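5'-deoxynucleotidase (Archaeoglobus fulgidus, PDB 1YNB) probably hydrolyses 2'-deoxyribonucleoside 5'-phosphates to the deoxyribonucleoside and phosphate, as a metal-dependent homodimeric phosphatase of the HD-domain superfamily. Local coordinates at residues 36-39 and 40-43; 57-60 and 61-65; 159-162 and 163-167. One frame throughout, in Å; residues are numbered along the deposited sequence.

Interaction 1. Residues 36-39 and 40-43; sequences PESV and AEHN. Unlike the reference sequence in segment 40-43: Asn43 (reference Ser).
Ser38 and Glu41 close a capping box at the start of helix 39-56, the reciprocal pairing by which a helix can cover its own unpaired N-terminal N-H groups. Ser38 OG accepts from Glu41 N at 3.2 Å, and in return Ser38 N donates to Glu41 OE1 at 2.9 Å. That carboxylate oxygen is met on its anti side, with the donor 31° out of the carboxylate plane. The hydroxyl can serve as cap because its chi1 of 63° holds OG between the backbone N and the carbonyl carbon. Water 1 lies 2.9 Å from Glu41 OE1 and can donate to it, though other acceptors compete for its protons. The ordinary helical pattern follows, with His42 N bonding to Ser38 O. Glu41 OE2, the carboxylate oxygen left outside the box, is hydrogen-bonded to Ser38 OG of the second subunit, and the capping hydroxyl Ser38 OG to Glu41 OE2 there. Glu37 is gripped by Arg25 and Trp28, and by Lys21 of the second subunit. His42, which with His74, Asp75 and Asp124 fits the HD-type metal-site pattern although no metal is bound here, is positioned by Glu127 at ND1; its CB lies 3.4 Å from Glu37 OE2.

Interaction 2. Residues 57-60 and 61-65; sequences SGES and VEKAC
Lys63 folds its aliphatic stem across the side chain of Glu59, CB and CG of the lysine lying against Glu59 CB, with Lys63 CG at 3.8 Å from it. Bends at its chi2, chi3 and chi4, all near 60°, curl the chain and bring NZ back beside the preceding loop. The resulting salt bridge is weak, Lys63 NZ standing 3.5 Å from Glu59 OE1, an oxygen whose modelled place is less certain. Water 2 accepts from Lys63 NZ at 2.8 Å; it also lies next to Ser60 N, but too close for that bond to be trusted. The second carboxylate oxygen, Glu59 OE2, is bonded to Tyr119 OH on helix 117-135. Ser60 OG, at chi1 70° between the backbone N and the carbonyl carbon, accepts from Lys63 N at 3.0 Å, while Ser60 O receives Ala64 N at 2.7 Å as the first full turn closes. Ala64 packs against Phe51, Ala54 and Leu55, setting the new helix against the one before it. Gly58, with positive phi, is the C-prime residue of the Schellman motif ending helix 39-56. The arrangement is thus a tight helix-to-helix connection: a Schellman motif and, with only Glu59 between, a serine N-cap.

Interaction 3. Residues 159-162 and 163-167; sequences IYRV and LMERK
Leu163 meets Tyr160 obliquely, CD1 to ring atom CD1 at 4.3 Å, and its buried side chain also touches Ala129 and Phe130 of helix 117-135. Met164 is four residues on from Tyr160, one helical turn, and so comes up against its ring. Its CG sits over one face of that ring in a CH-pi contact, 3.9 Å from the Tyr160 centroid and 25° off the ring normal. A chi1 of -57° puts CG anti to the carbonyl carbon, and chi2 of -58° places SD obliquely, 4.9 Å from the same Tyr160 centroid, a Met-aromatic contact. Since Tyr160 OH is hydrogen-bonded to Ala146 O, an alanine here would probably leave that carbonyl without its partner, Met164 CG without the ring face it packs on and SD without its aromatic neighbour. Glu165 faces Arg161 across a long, purely electrostatic salt bridge, OE2 to NE at 3.9 Å. Arg166 lays its CD against Val162 CG1 at 3.7 Å. Lys167 then leaves the helix with positive phi, and its NZ reaches back to Met164 O at 2.9 Å. Backbone bonds from the N-H groups of Leu163 through Arg166 to the carbonyls of Ile159 through Val162 hold the turn. The ion pair, long and off the guanidinium plane, probably adds little to what these bonds and the Tyr160-Met164 contact already give.

How the interactions relate
Three local contacts mark helix boundaries in one compact, all-helical HD-type fold. Interactions 1 and 2 belong to the opposite ends of helix 39-56: the first starts it, and the second spans its termination and the start of helix 61-73, with centres 24 Å apart. Interaction 3 lies on the closing turns of helix 154-166, whose Ile159 packs on Ile52 and Leu53 of helix 39-56; the nearest atoms of interactions 2 and 3 are about 8 Å apart, without touching. Only interaction 1 holds a residue of the putative metal site, His42, and its centre is 21 Å from that of interaction 3. All three touch the second subunit, consistent with a homodimer.

Interaction 1. Residues 36-39 and 40-43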
loop_
_atom_site.group_PDB
_atom_site.type_symbol
_atom_site.label_atom_id
_atom_site.label_comp_id
_atom_site.label_asym_id
_atom_site.label_seq_id
_atom_site.Cartn_x
_atom_site.Cartn_y
_atom_site.Cartn_z
ATOM N N PRO A 36 -6.881 9.346 6.574
ATOM C CA PRO A 36 -6.665 9.796 5.208
ATOM C C PRO A 36 -5.221 9.570 4.743
ATOM O O PRO A 36 -4.357 9.270 5.534
ATOM C CB PRO A 36 -6.977 11.280 5.297
ATOM C CG PRO A 36 -6.440 11.618 6.616
ATOM C CD PRO A 36 -6.900 10.482 7.515
ATOM N N GLU A 37 -4.985 9.795 3.453
ATOM C CA GLU A 37 -3.618 9.683 2.914
ATOM C C GLU A 37 -2.689 10.610 3.725
ATOM O O GLU A 37 -3.126 11.624 4.309
ATOM C CB GLU A 37 -3.627 10.133 1.445
ATOM C CG GLU A 37 -4.448 11.405 1.193
ATOM C CD GLU A 37 -3.814 12.340 0.148
ATOM O OE1 GLU A 37 -4.307 13.481 0.016
ATOM O OE2 GLU A 37 -2.849 11.900 -0.543
ATOM N N SER A 38 -1.396 10.292 3.741
ATOM C CA SER A 38 -0.401 11.099 4.448
ATOM C C SER A 38 0.204 12.051 3.384
ATOM O O SER A 38 0.011 11.854 2.170
ATOM C CB SER A 38 0.720 10.210 5.042
ATOM O OG SER A 38 1.430 9.549 4.004
ATOM N N VAL A 39 0.904 13.071 3.840
ATOM C CA VAL A 39 1.550 13.997 2.890
ATOM C C VAL A 39 2.539 13.179 2.018
ATOM O O VAL A 39 2.609 13.358 0.802
ATOM C CB VAL A 39 2.271 15.097 3.659
ATOM C CG1 VAL A 39 3.114 15.972 2.664
ATOM C CG2 VAL A 39 1.227 15.979 4.345
ATOM N N ALA A 40 3.293 12.287 2.651
ATOM C CA ALA A 40 4.176 11.352 1.920
ATOM C C ALA A 40 3.460 10.624 0.756
ATOM O O ALA A 40 4.006 10.524 -0.363
ATOM C CB ALA A 40 4.755 10.293 2.917
ATOM N N GLU A 41 2.257 10.067 1.000
ATOM C CA GLU A 41 1.524 9.386 -0.055
ATOM C C GLU A 41 1.090 10.340 -1.185
ATOM O O GLU A 41 1.111 9.970 -2.365
ATOM C CB GLU A 41 0.313 8.658 0.555
ATOM C CG GLU A 41 0.790 7.450 1.402
ATOM C CD GLU A 41 -0.297 6.876 2.300
ATOM O OE1 GLU A 41 -1.221 7.637 2.672
ATOM O OE2 GLU A 41 -0.202 5.682 2.651
ATOM N N HIS A 42 0.658 11.555 -0.819
ATOM C CA HIS A 42 0.296 12.569 -1.827
ATOM C C HIS A 42 1.548 12.856 -2.734
ATOM O O HIS A 42 1.435 12.853 -3.951
ATOM C CB HIS A 42 -0.131 13.873 -1.124
ATOM C CG HIS A 42 -0.159 15.075 -2.020
ATOM N ND1 HIS A 42 -0.954 15.151 -3.135
ATOM C CD2 HIS A 42 0.530 16.243 -1.962
ATOM C CE1 HIS A 42 -0.764 16.319 -3.734
ATOM N NE2 HIS A 42 0.129 17.001 -3.041
ATOM N N ASN A 43 2.706 13.097 -2.118
ATOM C CA ASN A 43 3.957 13.418 -2.866
ATOM C C ASN A 43 4.386 12.257 -3.755
ATOM O O ASN A 43 4.893 12.447 -4.875
ATOM C CB ASN A 43 5.092 13.700 -1.900
ATOM C CG ASN A 43 4.845 14.912 -1.045
ATOM O OD1 ASN A 43 5.336 14.984 0.088
ATOM N ND2 ASN A 43 4.108 15.885 -1.574
HETATM O O HOH W 1 -2.076 7.296 5.387
#

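Interaction 2. Residues 57-60 and 61-65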
loop_
_atom_site.group_PDB
_atom_site.type_symbol
_atom_site.label_atom_id
_atom_site.label_comp_id
_atom_site.label_asym_id
_atom_site.label_seq_id
_atom_site.Cartn_x
_atom_site.Cartn_y
_atom_site.Cartn_z
ATOM N N SER A 57 4.239 15.779 -22.339
ATOM C CA SER A 57 4.407 17.137 -22.842
ATOM C C SER A 57 5.592 17.183 -23.796
ATOM O O SER A 57 6.056 18.259 -24.162
ATOM C CB SER A 57 4.664 18.114 -21.700
ATOM O OG SER A 57 3.502 18.282 -20.907
ATOM N N GLY A 58 6.086 16.008 -24.160
ATOM C CA GLY A 58 7.210 15.907 -25.058
ATOM C C GLY A 58 8.596 16.052 -24.452
ATOM O O GLY A 58 9.580 15.887 -25.185
ATOM N N GLU A 59 8.700 16.351 -23.152
ATOM C CA GLU A 59 10.008 16.518 -22.504
ATOM C C GLU A 59 10.789 15.199 -22.422
ATOM O O GLU A 59 10.239 14.112 -22.654
ATOM C CB GLU A 59 9.827 17.157 -21.122
ATOM C CG GLU A 59 9.042 18.479 -21.184
ATOM C CD GLU A 59 9.865 19.714 -20.821
ATOM O OE1 GLU A 59 11.113 19.655 -20.867
ATOM O OE2 GLU A 59 9.263 20.761 -20.499
ATOM N N SER A 60 12.085 15.293 -22.142
ATOM C CA SER A 60 12.945 14.107 -22.092
ATOM C C SER A 60 12.793 13.314 -20.796
ATOM O O SER A 60 12.316 13.844 -19.804
ATOM C CB SER A 60 14.410 14.522 -22.214
ATOM O OG SER A 60 14.824 15.196 -21.037
ATOM N N VAL A 61 13.209 12.056 -20.814
ATOM C CA VAL A 61 13.146 11.237 -19.613
ATOM C C VAL A 61 13.902 11.946 -18.499
ATOM O O VAL A 61 13.426 12.035 -17.361
ATOM C CB VAL A 61 13.771 9.866 -19.851
ATOM C CG1 VAL A 61 13.785 9.073 -18.570
ATOM C CG2 VAL A 61 12.978 9.130 -20.884
ATOM N N GLU A 62 15.070 12.488 -18.822
ATOM C CA GLU A 62 15.859 13.158 -17.801
ATOM C C GLU A 62 15.063 14.295 -17.226
ATOM O O GLU A 62 15.100 14.568 -16.022
ATOM C CB GLU A 62 17.184 13.685 -18.382
ATOM C CG GLU A 62 17.908 12.654 -19.245
ATOM C CD GLU A 62 17.158 12.399 -20.539
ATOM O OE1 GLU A 62 16.894 11.222 -20.897
ATOM O OE2 GLU A 62 16.824 13.404 -21.201
ATOM N N LYS A 63 14.330 14.965 -18.099
ATOM C CA LYS A 63 13.502 16.094 -17.701
ATOM C C LYS A 63 12.320 15.560 -16.842
ATOM O O LYS A 63 11.948 16.157 -15.845
ATOM C CB LYS A 63 12.968 16.782 -18.975
ATOM C CG LYS A 63 12.682 18.283 -18.856
ATOM C CD LYS A 63 13.956 19.134 -18.689
ATOM C CE LYS A 63 15.006 18.933 -19.816
ATOM N NZ LYS A 63 14.576 19.328 -21.199
ATOM N N ALA A 64 11.735 14.450 -17.270
ATOM C CA ALA A 64 10.608 13.835 -16.546
ATOM C C ALA A 64 11.082 13.417 -15.138
ATOM O O ALA A 64 10.386 13.651 -14.146
ATOM C CB ALA A 64 10.105 12.647 -17.317
ATOM N N CYS A 65 12.271 12.813 -15.045
ATOM C CA CYS A 65 12.807 12.398 -13.741
ATOM C C CYS A 65 13.049 13.604 -12.837
ATOM O O CYS A 65 12.932 13.541 -11.617
ATOM C CB CYS A 65 14.119 11.627 -13.936
ATOM S SG CYS A 65 13.915 10.090 -14.675
HETATM O O HOH W 2 13.301 17.430 -22.800
#

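Interaction 3. Residues 159-162 and 163-167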
loop_
_atom_site.group_PDB
_atom_site.type_symbol
_atom_site.label_atom_id
_atom_site.label_comp_id
_atom_site.label_asym_id
_atom_site.label_seq_id
_atom_site.Cartn_x
_atom_site.Cartn_y
_atom_site.Cartn_z
ATOM N N ILE A 159 -5.570 14.791 -19.105
ATOM C CA ILE A 159 -5.705 13.714 -18.103
ATOM C C ILE A 159 -6.893 14.031 -17.176
ATOM O O ILE A 159 -7.683 13.165 -16.841
ATOM C CB ILE A 159 -4.411 13.600 -17.265
ATOM C CG1 ILE A 159 -3.311 12.972 -18.125
ATOM C CG2 ILE A 159 -4.619 12.676 -16.031
ATOM C CD1 ILE A 159 -1.991 12.928 -17.392
ATOM N N TYR A 160 -6.980 15.274 -16.738
ATOM C CA TYR A 160 -8.071 15.713 -15.865
ATOM C C TYR A 160 -9.430 15.504 -16.556
ATOM O O TYR A 160 -10.390 15.014 -15.950
ATOM C CB TYR A 160 -7.884 17.193 -15.536
ATOM C CG TYR A 160 -8.977 17.793 -14.702
ATOM C CD1 TYR A 160 -9.186 17.373 -13.389
ATOM C CD2 TYR A 160 -9.821 18.773 -15.222
ATOM C CE1 TYR A 160 -10.201 17.913 -12.616
ATOM C CE2 TYR A 160 -10.863 19.329 -14.441
ATOM C CZ TYR A 160 -11.037 18.891 -13.139
ATOM O OH TYR A 160 -12.032 19.445 -12.346
ATOM N N ARG A 161 -9.518 15.881 -17.825
ATOM C CA ARG A 161 -10.780 15.722 -18.543
ATOM C C ARG A 161 -11.240 14.265 -18.534
ATOM O O ARG A 161 -12.417 13.981 -18.301
ATOM C CB ARG A 161 -10.657 16.231 -20.003
ATOM C CG ARG A 161 -11.972 16.055 -20.774
ATOM C CD ARG A 161 -11.938 16.587 -22.180
ATOM N NE ARG A 161 -13.257 16.469 -22.810
ATOM C CZ ARG A 161 -13.486 16.697 -24.104
ATOM N NH1 ARG A 161 -12.487 17.057 -24.904
ATOM N NH2 ARG A 161 -14.711 16.583 -24.606
ATOM N N VAL A 162 -10.319 13.330 -18.797
ATOM C CA VAL A 162 -10.688 11.920 -18.806
ATOM C C VAL A 162 -11.003 11.431 -17.381
ATOM O O VAL A 162 -11.930 10.641 -17.205
ATOM C CB VAL A 162 -9.578 11.045 -19.470
ATOM C CG1 VAL A 162 -9.911 9.546 -19.366
ATOM C CG2 VAL A 162 -9.492 11.432 -20.954
ATOM N N LEU A 163 -10.243 11.905 -16.387
ATOM C CA LEU A 163 -10.479 11.532 -14.979
ATOM C C LEU A 163 -11.943 11.836 -14.646
ATOM O O LEU A 163 -12.647 11.005 -14.057
ATOM C CB LEU A 163 -9.633 12.390 -14.037
ATOM C CG LEU A 163 -9.260 12.093 -12.566
ATOM C CD1 LEU A 163 -9.431 13.368 -11.722
ATOM C CD2 LEU A 163 -9.945 10.855 -12.014
ATOM N N MET A 164 -12.371 13.049 -14.986
ATOM C CA MET A 164 -13.739 13.469 -14.668
ATOM C C MET A 164 -14.820 12.905 -15.581
ATOM O O MET A 164 -16.000 12.849 -15.185
ATOM C CB MET A 164 -13.805 15.002 -14.599
ATOM C CG MET A 164 -12.823 15.653 -13.560
ATOM S SD MET A 164 -13.062 15.054 -11.846
ATOM C CE MET A 164 -14.468 16.171 -11.308
ATOM N N GLU A 165 -14.454 12.491 -16.797
ATOM C CA GLU A 165 -15.431 11.879 -17.694
ATOM C C GLU A 165 -15.739 10.494 -17.138
ATOM O O GLU A 165 -16.892 10.076 -17.094
ATOM C CB GLU A 165 -14.867 11.677 -19.098
ATOM C CG GLU A 165 -14.696 12.943 -19.902
ATOM C CD GLU A 165 -14.225 12.636 -21.315
ATOM O OE1 GLU A 165 -13.156 11.978 -21.477
ATOM O OE2 GLU A 165 -14.940 13.045 -22.258
ATOM N N ARG A 166 -14.689 9.796 -16.703
ATOM C CA ARG A 166 -14.838 8.440 -16.201
ATOM C C ARG A 166 -15.333 8.333 -14.764
ATOM O O ARG A 166 -16.187 7.484 -14.482
ATOM C CB ARG A 166 -13.496 7.679 -16.268
ATOM C CG ARG A 166 -12.889 7.501 -17.657
ATOM C CD ARG A 166 -11.542 6.703 -17.596
ATOM N NE ARG A 166 -11.692 5.320 -17.103
ATOM C CZ ARG A 166 -11.391 4.901 -15.867
ATOM N NH1 ARG A 166 -10.910 5.750 -14.973
ATOM N NH2 ARG A 166 -11.596 3.619 -15.520
ATOM N N LYS A 167 -14.791 9.188 -13.887
ATOM C CA LYS A 167 -15.061 9.162 -12.446
ATOM C C LYS A 167 -15.173 7.708 -12.011
ATOM O O LYS A 167 -16.119 7.285 -11.371
ATOM C CB LYS A 167 -16.320 9.947 -12.087
ATOM C CG LYS A 167 -16.134 11.453 -12.194
ATOM C CD LYS A 167 -17.259 12.201 -11.467
ATOM C CE LYS A 167 -17.227 13.701 -11.739
ATOM N NZ LYS A 167 -17.666 14.022 -13.117
#